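Cytidylyltransferase (Leptospira borgpetersenii serovar Hardjo-bovis, PDB 6OEW) probably transfers a cytidylyl group from a nucleotide to an acceptor substrate, as a metal-binding nucleotidyltransferase with a GT-A-like fold. Local coordinates at residues Leu125-Gln128 and Gly129-Glu132; Glu60-Ile63 and Asp64-Thr67; Tyr188-Glu191 and Arg192-Lys196. All blocks are in the same frame, centred on the assembly; numbering follows the deposited sequence.

In the fold
Followed from the N terminus, the three contacts come in series and none nests within or crosses another. Contact 2 comes first, forming the turn that carries strand 54-59 into helix 65-73, at the C-terminal end of that strand in the parallel part of the mixed sheet. Contact 1 follows, reversing the chain after helix 114-126 so that it can enter strand 133-135. Contact 3 comes last, in the loop that leaves strand 185-187 for helix 204-214. Contacts 1 and 3 approach to about 9 Å between nearest atoms, and each adjoins an end of one of the neighbouring strands 133-135 and 185-187. Contact 2 is on the opposite side of the chain's centre from both.

Contact 1 of 3, residues Leu125-Gln128 and Gly129-Glu132; sequences LYNQ and GRIE
A type II beta turn, Asn127 to Arg130, reverses the chain where helix 114-126 gives way to the approach to strand 133-135 in the GT-A sheet. Its closing bond runs from Arg130 N to Asn127 O, 2.9 Å long and fairly straight. Gln128 and Gly129 occupy the two central positions. Gly129 has the positive phi of 93° expected at the third position of this turn, a backbone region in which glycine is at ease. The same Asn127 O also receives a weak bond from Ile131 N, 3.4 Å away, so one carbonyl gathers two successive amides as the chain turns back.

Beyond the turn, Glu132 pairs through its backbone with Thr152 and Lys184, bringing the chain into the sheet between the neighbouring strands, and Lys184 NZ bonds to Gly129 O. The side chain of Ile131 is buried, but it was modelled in two conformers, and its contact with Asn127 CB is therefore doubtful.

The side chains add a second link alongside the backbone one. The amide of Asn127 is held from the helix, because its ND2 bonds to Leu123 O in the last turns, and from the turn through OD1. With a partner at each end, the amide's rotation is restrained, and it joins the helix terminus to the turn. Arg130 has CG anti to its carbonyl carbon (chi1 -35°) and then runs extended to NE, which carries the guanidinium back along the turn to Asn127. There Arg130 NH2 donates to Asn127 OD1 at 3.0 Å; the oxygen lies near the guanidinium plane, at its edge, whereas the donor stands above the amide plane, the two flat groups being 71° apart.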
loop_
_atom_site.group_PDB
_atom_site.type_symbol
_atom_site.label_atom_id
_atom_site.label_comp_id
_atom_site.label_asym_id
_atom_site.label_seq_id
_atom_site.Cartn_x
_atom_site.Cartn_y
_atom_site.Cartn_z
ATOM N N LEU A 125 7.641 -15.319 5.384
ATOM C CA LEU A 125 7.665 -16.719 4.956
ATOM C C LEU A 125 8.697 -17.537 5.730
ATOM O O LEU A 125 8.498 -18.739 5.948
ATOM C CB LEU A 125 7.976 -16.802 3.460
ATOM C CG LEU A 125 6.969 -16.186 2.482
ATOM C CD1 LEU A 125 7.597 -16.014 1.108
ATOM C CD2 LEU A 125 5.760 -17.097 2.397
ATOM N N TYR A 126 9.815 -16.919 6.112
ATOM C CA TYR A 126 10.862 -17.652 6.830
ATOM C C TYR A 126 10.431 -18.044 8.234
ATOM O O TYR A 126 11.069 -18.898 8.849
ATOM C CB TYR A 126 12.098 -16.776 6.935
ATOM C CG TYR A 126 13.453 -17.448 6.917
ATOM C CD1 TYR A 126 13.814 -18.323 5.896
ATOM C CD2 TYR A 126 14.403 -17.142 7.892
ATOM C CE1 TYR A 126 15.099 -18.892 5.855
ATOM C CE2 TYR A 126 15.689 -17.715 7.863
ATOM C CZ TYR A 126 16.021 -18.575 6.832
ATOM O OH TYR A 126 17.287 -19.112 6.776
ATOM N N ASN A 127 9.405 -17.406 8.767
ATOM C CA ASN A 127 8.915 -17.633 10.117
ATOM C C ASN A 127 7.492 -18.183 10.077
ATOM O O ASN A 127 6.645 -17.821 10.899
ATOM C CB ASN A 127 8.962 -16.338 10.928
ATOM C CG ASN A 127 10.382 -15.897 11.266
ATOM O OD1 ASN A 127 10.981 -16.388 12.211
ATOM N ND2 ASN A 127 10.915 -14.958 10.499
ATOM N N GLN A 128 7.191 -19.022 9.088
ATOM C CA GLN A 128 5.829 -19.527 8.930
ATOM C C GLN A 128 5.360 -20.194 10.215
ATOM O O GLN A 128 6.025 -21.087 10.747
ATOM C CB GLN A 128 5.761 -20.522 7.764
ATOM C CG GLN A 128 4.523 -21.427 7.781
ATOM C CD GLN A 128 4.457 -22.373 6.593
ATOM O OE1 GLN A 128 5.223 -22.246 5.639
ATOM N NE2 GLN A 128 3.533 -23.330 6.646
ATOM N N GLY A 129 4.223 -19.742 10.730
ATOM C CA GLY A 129 3.669 -20.299 11.941
ATOM C C GLY A 129 4.065 -19.580 13.210
ATOM O O GLY A 129 3.459 -19.829 14.259
ATOM N N ARG A 130 5.071 -18.705 13.151
ATOM C CA ARG A 130 5.386 -17.832 14.267
ATOM C C ARG A 130 4.908 -16.415 14.047
ATOM O O ARG A 130 4.971 -15.612 14.981
ATOM C CB ARG A 130 6.900 -17.764 14.534
ATOM C CG ARG A 130 7.654 -18.992 14.312
ATOM C CD ARG A 130 9.099 -18.765 14.733
ATOM N NE ARG A 130 9.804 -20.013 14.635
ATOM C CZ ARG A 130 10.684 -20.297 13.688
ATOM N NH1 ARG A 130 11.256 -21.486 13.680
ATOM N NH2 ARG A 130 11.004 -19.381 12.773
ATOM N N ILE A 131 4.496 -16.069 12.830
ATOM C CA ILE A 131 4.017 -14.727 12.503
ATOM C C ILE A 131 2.724 -14.864 11.721
ATOM O O ILE A 131 2.645 -15.647 10.770
ATOM C CB ILE A 131 5.026 -13.906 11.673
ATOM C CG1 ILE A 131 6.380 -13.802 12.375
ATOM C CG2 ILE A 131 4.447 -12.506 11.359
ATOM C CD1 ILE A 131 7.408 -12.971 11.630
ATOM N N GLU A 132 1.710 -14.111 12.119
ATOM C CA GLU A 132 0.513 -14.034 11.304
ATOM C C GLU A 132 0.245 -12.619 10.819
ATOM O O GLU A 132 -0.582 -12.442 9.915
ATOM C CB GLU A 132 -0.702 -14.566 12.072
ATOM C CG GLU A 132 -0.977 -13.869 13.373
ATOM C CD GLU A 132 -2.044 -14.590 14.191
ATOM O OE1 GLU A 132 -2.777 -15.432 13.620
ATOM O OE2 GLU A 132 -2.152 -14.314 15.403
#

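Contact 2 of 3, residues Glu60-Ile63 and Asp64-Thr67; sequences EENI and DDKT
Asp65 N donates to Asn62 O at 3.0 Å, the middle one of three successive backbone bonds, each spanning three residues. Before it, Asp64 N reaches Glu61 O at 2.9 Å; after it, Lys66 N reaches Ile63 O at 3.2 Å. Asp65 CG lies anti to its carbonyl carbon (chi1 -66°), bringing the carboxylate back over the preceding turn, where a water donates both to Asp65 OD1 at 2.7 Å and to Asn62 OD1 at 2.9 Å. That same Asp65 oxygen also forms a salt bridge with Arg80 of strand 77-81.

On the buried side, Thr67 OG1 donates to Asp64 OD1 at 2.8 Å, meeting it on the anti side. Further out, Met19 N bonds to this oxygen and Thr59 OG1 to Asp64 OD2, so both carboxylate oxygens are anchored to neighbouring loop and strand end. Thr67 packs on Val56 and Thr58 of strand 54-59. The three backbone bonds wind the chain from strand 54-59 into helix 65-73, the lead-in to the helix of a beta-alpha-beta crossover that ends in the parallel strand 77-81 of the Rossmann-like GT-A fold.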
loop_
_atom_site.group_PDB
_atom_site.type_symbol
_atom_site.label_atom_id
_atom_site.label_comp_id
_atom_site.label_asym_id
_atom_site.label_seq_id
_atom_site.Cartn_x
_atom_site.Cartn_y
_atom_site.Cartn_z
ATOM N N GLU A 60 -17.658 -1.369 -6.952
ATOM C CA GLU A 60 -18.546 -1.621 -8.078
ATOM C C GLU A 60 -19.196 -0.354 -8.613
ATOM O O GLU A 60 -19.989 -0.434 -9.563
ATOM C CB GLU A 60 -19.640 -2.612 -7.673
ATOM C CG GLU A 60 -19.074 -3.951 -7.167
ATOM C CD GLU A 60 -20.162 -4.993 -6.934
ATOM O OE1 GLU A 60 -20.218 -5.586 -5.830
ATOM O OE2 GLU A 60 -20.958 -5.215 -7.862
ATOM N N GLU A 61 -18.891 0.796 -8.024
ATOM C CA GLU A 61 -19.502 2.036 -8.479
ATOM C C GLU A 61 -18.949 2.426 -9.845
ATOM O O GLU A 61 -17.789 2.157 -10.177
ATOM C CB GLU A 61 -19.274 3.143 -7.452
ATOM C CG GLU A 61 -20.041 2.881 -6.158
ATOM C CD GLU A 61 -19.818 3.934 -5.094
ATOM O OE1 GLU A 61 -19.273 5.017 -5.402
ATOM O OE2 GLU A 61 -20.204 3.673 -3.935
ATOM N N ASN A 62 -19.814 3.057 -10.648
ATOM C CA ASN A 62 -19.457 3.407 -12.023
ATOM C C ASN A 62 -18.177 4.234 -12.099
ATOM O O ASN A 62 -17.407 4.091 -13.059
ATOM C CB ASN A 62 -20.619 4.152 -12.686
ATOM C CG ASN A 62 -21.754 3.209 -13.090
ATOM O OD1 ASN A 62 -21.526 2.034 -13.407
ATOM N ND2 ASN A 62 -22.971 3.716 -13.074
ATOM N N ILE A 63 -17.913 5.079 -11.101
ATOM C CA ILE A 63 -16.741 5.942 -11.188
ATOM C C ILE A 63 -15.471 5.113 -11.197
ATOM O O ILE A 63 -14.443 5.537 -11.734
ATOM C CB ILE A 63 -16.716 6.980 -10.045
ATOM C CG1 ILE A 63 -15.541 7.932 -10.243
ATOM C CG2 ILE A 63 -16.625 6.303 -8.685
ATOM C CD1 ILE A 63 -15.882 9.334 -10.138
ATOM N N ASP A 64 -15.521 3.922 -10.630
ATOM C CA ASP A 64 -14.329 3.102 -10.535
ATOM C C ASP A 64 -14.115 2.251 -11.773
ATOM O O ASP A 64 -13.192 1.419 -11.789
ATOM C CB ASP A 64 -14.397 2.256 -9.277
ATOM C CG ASP A 64 -14.034 3.060 -8.042
ATOM O OD1 ASP A 64 -13.013 3.785 -8.091
ATOM O OD2 ASP A 64 -14.762 2.984 -7.044
ATOM N N ASP A 65 -14.946 2.433 -12.805
ATOM C CA ASP A 65 -14.545 2.011 -14.138
ATOM C C ASP A 65 -13.181 2.600 -14.482
ATOM O O ASP A 65 -12.374 1.957 -15.163
ATOM C CB ASP A 65 -15.582 2.444 -15.183
ATOM C CG ASP A 65 -16.931 1.741 -15.020
ATOM O OD1 ASP A 65 -17.112 0.930 -14.078
ATOM O OD2 ASP A 65 -17.829 2.031 -15.836
ATOM N N LYS A 66 -12.907 3.817 -14.007
ATOM C CA LYS A 66 -11.605 4.429 -14.247
ATOM C C LYS A 66 -10.498 3.626 -13.570
ATOM O O LYS A 66 -9.451 3.372 -14.174
ATOM C CB LYS A 66 -11.615 5.877 -13.755
ATOM C CG LYS A 66 -10.337 6.650 -14.051
ATOM C CD LYS A 66 -10.071 6.696 -15.540
ATOM C CE LYS A 66 -8.757 7.394 -15.838
ATOM N NZ LYS A 66 -8.299 7.153 -17.237
ATOM N N THR A 67 -10.722 3.215 -12.318
ATOM C CA THR A 67 -9.753 2.380 -11.596
ATOM C C THR A 67 -9.523 1.060 -12.318
ATOM O O THR A 67 -8.372 0.630 -12.502
ATOM C CB THR A 67 -10.255 2.149 -10.161
ATOM O OG1 THR A 67 -10.745 3.401 -9.634
ATOM C CG2 THR A 67 -9.131 1.610 -9.225
HETATM O O HOH W 1 -19.644 -0.062 -13.954
#

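Contact 3 of 3, residues Tyr188-Glu191 and Arg192-Lys196; sequences YPNE and RDDSK. With EDO (1,2-ethanediol), chain E.
Asp194 OD2 takes two weak hydrogen bonds, one from Asn190 ND2 at 2.8 Å and one with Tyr224 OH. The N-H of the asparagine bends away from the line to the oxygen, the angle at hydrogen being 137°. Asn190 ND2 stands over the face of the Asp194 carboxylate at OD2, well out of its plane, with the amide and carboxylate planes 69° apart. The asparagine reaches it because its CG is anti to the backbone N (chi1 -168°), pointing the amide along the chain ahead. At its other end OD1 accepts a bond from Glu191 N at 2.8 Å, so both ends of the amide have a partner, though each bond is weak.

The second carboxylate oxygen is occupied as well: Asp194 OD1 forms a salt bridge with Arg192 NE at 3.3 Å. This buried acid therefore has partners on both oxygens, and the nearby arginine would be expected to favour its charged form. One residue earlier, Asp193 OD1 accepts from Ser195 N at 3.0 Å, an Asx turn, and also from Ser195 OG at 2.6 Å. A 1,2-ethanediol, probably from the crystallisation liquor, lies by Asn190 O with only a weak bond.

Around this loop, Arg192 runs over Ile228 and Lys232 of helix 224-233 and its NH2 forms a salt bridge with Glu229 there, Asp194 rests on Ile228, and Tyr188 packs on Leu119, Met120 and Leu123 of helix 114-126 while pairing through its backbone with Thr135 at the end of strand 133-135.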
loop_
_atom_site.group_PDB
_atom_site.type_symbol
_atom_site.label_atom_id
_atom_site.label_comp_id
_atom_site.label_asym_id
_atom_site.label_seq_id
_atom_site.Cartn_x
_atom_site.Cartn_y
_atom_site.Cartn_z
ATOM N N TYR A 188 8.411 -4.217 11.371
ATOM C CA TYR A 188 9.582 -4.136 10.516
ATOM C C TYR A 188 10.112 -2.707 10.502
ATOM O O TYR A 188 9.425 -1.801 9.988
ATOM C CB TYR A 188 9.226 -4.622 9.118
ATOM C CG TYR A 188 10.417 -4.806 8.220
ATOM C CD1 TYR A 188 11.203 -5.957 8.300
ATOM C CD2 TYR A 188 10.784 -3.814 7.330
ATOM C CE1 TYR A 188 12.314 -6.116 7.478
ATOM C CE2 TYR A 188 11.884 -3.957 6.511
ATOM C CZ TYR A 188 12.637 -5.110 6.585
ATOM O OH TYR A 188 13.711 -5.218 5.761
ATOM N N PRO A 189 11.301 -2.448 11.049
ATOM C CA PRO A 189 11.829 -1.083 11.107
ATOM C C PRO A 189 12.578 -0.646 9.852
ATOM O O PRO A 189 13.114 -1.449 9.085
ATOM C CB PRO A 189 12.802 -1.143 12.291
ATOM C CG PRO A 189 13.383 -2.551 12.176
ATOM C CD PRO A 189 12.212 -3.421 11.689
ATOM N N ASN A 190 12.622 0.671 9.676
ATOM C CA ASN A 190 13.598 1.332 8.822
ATOM C C ASN A 190 14.940 1.423 9.555
ATOM O O ASN A 190 15.018 1.303 10.777
ATOM C CB ASN A 190 13.077 2.723 8.442
ATOM C CG ASN A 190 13.868 3.392 7.322
ATOM O OD1 ASN A 190 14.661 2.763 6.604
ATOM N ND2 ASN A 190 13.636 4.698 7.162
ATOM N N GLU A 191 16.011 1.653 8.801
ATOM C CA GLU A 191 17.322 1.726 9.442
ATOM C C GLU A 191 17.501 3.021 10.230
ATOM O O GLU A 191 18.327 3.082 11.146
ATOM C CB GLU A 191 18.418 1.600 8.397
ATOM C CG GLU A 191 18.172 2.532 7.228
ATOM C CD GLU A 191 19.217 2.383 6.158
ATOM O OE1 GLU A 191 20.301 1.846 6.473
ATOM O OE2 GLU A 191 18.947 2.792 5.005
ATOM N N ARG A 192 16.768 4.066 9.870
ATOM C CA ARG A 192 16.776 5.329 10.589
ATOM C C ARG A 192 15.335 5.808 10.651
ATOM O O ARG A 192 14.432 5.184 10.081
ATOM C CB ARG A 192 17.678 6.369 9.910
ATOM C CG ARG A 192 17.220 6.752 8.510
ATOM C CD ARG A 192 18.251 7.620 7.800
ATOM N NE ARG A 192 17.953 7.759 6.374
ATOM C CZ ARG A 192 18.765 8.338 5.488
ATOM N NH1 ARG A 192 19.934 8.844 5.876
ATOM N NH2 ARG A 192 18.414 8.405 4.207
ATOM N N ASP A 193 15.100 6.911 11.353
ATOM C CA ASP A 193 13.721 7.385 11.521
ATOM C C ASP A 193 13.421 8.440 10.452
ATOM O O ASP A 193 13.847 9.589 10.559
ATOM C CB ASP A 193 13.504 7.918 12.936
ATOM C CG ASP A 193 12.045 8.284 13.210
ATOM O OD1 ASP A 193 11.224 8.200 12.276
ATOM O OD2 ASP A 193 11.715 8.649 14.359
ATOM N N ASP A 194 12.689 8.034 9.411
ATOM C CA ASP A 194 12.268 8.905 8.319
ATOM C C ASP A 194 10.808 9.310 8.417
ATOM O O ASP A 194 10.253 9.816 7.432
ATOM C CB ASP A 194 12.460 8.232 6.962
ATOM C CG ASP A 194 13.914 7.969 6.617
ATOM O OD1 ASP A 194 14.825 8.620 7.168
ATOM O OD2 ASP A 194 14.128 7.111 5.748
ATOM N N SER A 195 10.163 9.076 9.556
ATOM C CA SER A 195 8.725 9.310 9.644
ATOM C C SER A 195 8.352 10.773 9.431
ATOM O O SER A 195 7.177 11.067 9.153
ATOM C CB SER A 195 8.213 8.858 11.001
ATOM O OG SER A 195 8.954 9.507 12.022
ATOM N N LYS A 196 9.309 11.703 9.576
ATOM C CA LYS A 196 8.989 13.119 9.365
ATOM C C LYS A 196 8.672 13.431 7.912
ATOM O O LYS A 196 8.158 14.522 7.627
ATOM C CB LYS A 196 10.144 14.014 9.829
ATOM C CG LYS A 196 11.441 13.794 9.046
ATOM C CD LYS A 196 12.622 14.567 9.633
ATOM C CE LYS A 196 13.920 14.153 8.953
ATOM N NZ LYS A 196 15.101 14.920 9.455
HETATM C C1 EDO E . 15.364 3.515 13.549
HETATM O O1 EDO E . 16.066 4.574 14.206
HETATM C C2 EDO E . 14.645 2.654 14.583
HETATM O O2 EDO E . 14.763 1.285 14.184
#